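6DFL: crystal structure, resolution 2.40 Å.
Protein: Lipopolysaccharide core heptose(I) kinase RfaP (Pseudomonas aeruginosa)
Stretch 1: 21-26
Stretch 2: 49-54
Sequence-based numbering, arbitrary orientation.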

# COMPACT_ATOMS: atom_id res chain seq x y z
N ALA A 21 -21.08 -16.90 23.02
CA ALA A 21 -20.06 -17.81 22.51
C ALA A 21 -18.76 -17.10 22.15
O ALA A 21 -17.68 -17.67 22.32
CB ALA A 21 -20.61 -18.58 21.31
N VAL A 22 -18.82 -15.87 21.62
CA VAL A 22 -17.56 -15.20 21.30
C VAL A 22 -16.77 -14.95 22.57
O VAL A 22 -15.54 -15.06 22.57
CB VAL A 22 -17.74 -13.87 20.54
CG1 VAL A 22 -17.49 -14.09 19.08
CG2 VAL A 22 -19.07 -13.21 20.84
N GLU A 23 -17.47 -14.58 23.65
CA GLU A 23 -16.83 -14.36 24.94
C GLU A 23 -16.28 -15.64 25.54
O GLU A 23 -15.47 -15.59 26.47
CB GLU A 23 -17.84 -13.72 25.90
CG GLU A 23 -18.41 -12.41 25.43
CD GLU A 23 -17.61 -11.22 25.92
OE1 GLU A 23 -18.15 -10.10 25.93
OE2 GLU A 23 -16.44 -11.41 26.31
N ALA A 24 -16.70 -16.80 25.03
CA ALA A 24 -16.22 -18.08 25.52
C ALA A 24 -15.08 -18.64 24.69
O ALA A 24 -14.45 -19.62 25.11
CB ALA A 24 -17.37 -19.10 25.56
N LEU A 25 -14.79 -18.06 23.52
CA LEU A 25 -13.65 -18.48 22.73
C LEU A 25 -12.36 -18.17 23.47
O LEU A 25 -12.27 -17.19 24.23
CB LEU A 25 -13.65 -17.79 21.38
CG LEU A 25 -14.72 -18.27 20.40
CD1 LEU A 25 -14.92 -17.21 19.34
CD2 LEU A 25 -14.30 -19.59 19.78
N GLN A 26 -11.34 -19.00 23.22
CA GLN A 26 -10.12 -18.99 24.02
C GLN A 26 -8.89 -19.04 23.14
O GLN A 26 -8.90 -19.58 22.03
CB GLN A 26 -10.11 -20.17 25.00
CG GLN A 26 -11.05 -19.98 26.17
CD GLN A 26 -11.74 -21.26 26.57
OE1 GLN A 26 -11.09 -22.20 27.05
NE2 GLN A 26 -13.05 -21.33 26.36
N PHE A 49 -9.01 -14.41 14.41
CA PHE A 49 -8.87 -13.32 15.37
C PHE A 49 -10.26 -12.88 15.80
O PHE A 49 -11.16 -12.76 14.97
CB PHE A 49 -8.07 -12.16 14.77
CG PHE A 49 -6.63 -12.51 14.49
CD1 PHE A 49 -5.71 -12.60 15.54
CD2 PHE A 49 -6.20 -12.77 13.19
CE1 PHE A 49 -4.39 -12.92 15.30
CE2 PHE A 49 -4.87 -13.10 12.94
CZ PHE A 49 -3.96 -13.17 14.01
N VAL A 50 -10.43 -12.71 17.10
CA VAL A 50 -11.72 -12.37 17.70
C VAL A 50 -11.60 -10.97 18.26
O VAL A 50 -10.74 -10.70 19.10
CB VAL A 50 -12.10 -13.36 18.81
CG1 VAL A 50 -13.35 -12.89 19.53
CG2 VAL A 50 -12.29 -14.76 18.24
N LYS A 51 -12.46 -10.07 17.79
CA LYS A 51 -12.48 -8.69 18.27
C LYS A 51 -13.85 -8.43 18.88
O LYS A 51 -14.86 -8.54 18.19
CB LYS A 51 -12.15 -7.72 17.13
CG LYS A 51 -10.68 -7.75 16.69
CD LYS A 51 -10.49 -7.51 15.20
CE LYS A 51 -10.28 -8.84 14.44
NZ LYS A 51 -9.91 -8.70 12.97
N ILE A 52 -13.87 -8.12 20.17
CA ILE A 52 -15.11 -7.90 20.92
C ILE A 52 -15.09 -6.48 21.47
O ILE A 52 -14.11 -6.06 22.08
CB ILE A 52 -15.27 -8.90 22.07
CG1 ILE A 52 -15.33 -10.33 21.55
CG2 ILE A 52 -16.49 -8.56 22.91
CD1 ILE A 52 -15.08 -11.35 22.66
N HIS A 53 -16.19 -5.76 21.27
CA HIS A 53 -16.37 -4.42 21.82
C HIS A 53 -17.58 -4.53 22.73
O HIS A 53 -18.59 -5.11 22.34
CB HIS A 53 -16.56 -3.38 20.72
CG HIS A 53 -15.65 -3.56 19.53
ND1 HIS A 53 -14.69 -2.63 19.17
CD2 HIS A 53 -15.54 -4.56 18.62
CE1 HIS A 53 -14.03 -3.05 18.11
NE2 HIS A 53 -14.52 -4.23 17.76
N ARG A 54 -17.47 -4.02 23.95
CA ARG A 54 -18.61 -4.12 24.86
C ARG A 54 -18.87 -2.81 25.61
O ARG A 54 -18.97 -1.75 25.00
CB ARG A 54 -18.40 -5.26 25.85
CG ARG A 54 -19.65 -5.57 26.68
CD ARG A 54 -19.36 -6.53 27.85
NE ARG A 54 -18.29 -6.07 28.75
CZ ARG A 54 -18.48 -5.35 29.86
NH1 ARG A 54 -19.70 -5.00 30.23
NH2 ARG A 54 -17.43 -4.99 30.59

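This is a small apolar packing contact, in which a stretch that begins in a helix rests on one face of a strand, with no hydrogen bond between the two. The two stretches together bury 230 Å² of surface. The backbones stay well apart: the nearest CA atoms, those of Val-22 and Val-50, are 7.4 Å from each other. Side chains fill that gap.

The strand alternates in the usual way. Val-50 and Ile-52 point their CA-to-CB bonds toward the helix stretch, while Lys-51 and His-53 point away and take no part. Ile-52 has the largest covered area of any residue here. Its CD1 lies 3.7 Å from the backbone O of Val-22 and 4.2 Å from CB of the same residue. The methyl group therefore packs against backbone as well as side chain. The Val-22 O atom accepts a backbone hydrogen bond from Leu-25 N at 3.2 Å, so it has a donor within its own stretch.

Val-50 touches two residues. Its CG2 packs on CD1 of Leu-25 at 3.8 Å, the closest of the apolar side-chain pairs. Its CG1 meets CG1 of Val-22 more loosely, at 4.3 Å. Val-22 in turn touches both Val-50 and Ile-52, which ties the small cluster together.

Glu-23 lies at the margin. Its CA-to-CB bond runs sideways, but the end of the chain comes nearer the strand. OE1 of Glu-23 lies 3.8 Å from CG2 of Ile-52 and 4.2 Å from CD of Arg-54. The latter approach is to the aliphatic part of Arg-54, and no salt bridge forms. Arg-54 is exposed and also touches a crystal neighbour.

Ala-21, Ala-24 and Gln-26 make no contact with the strand.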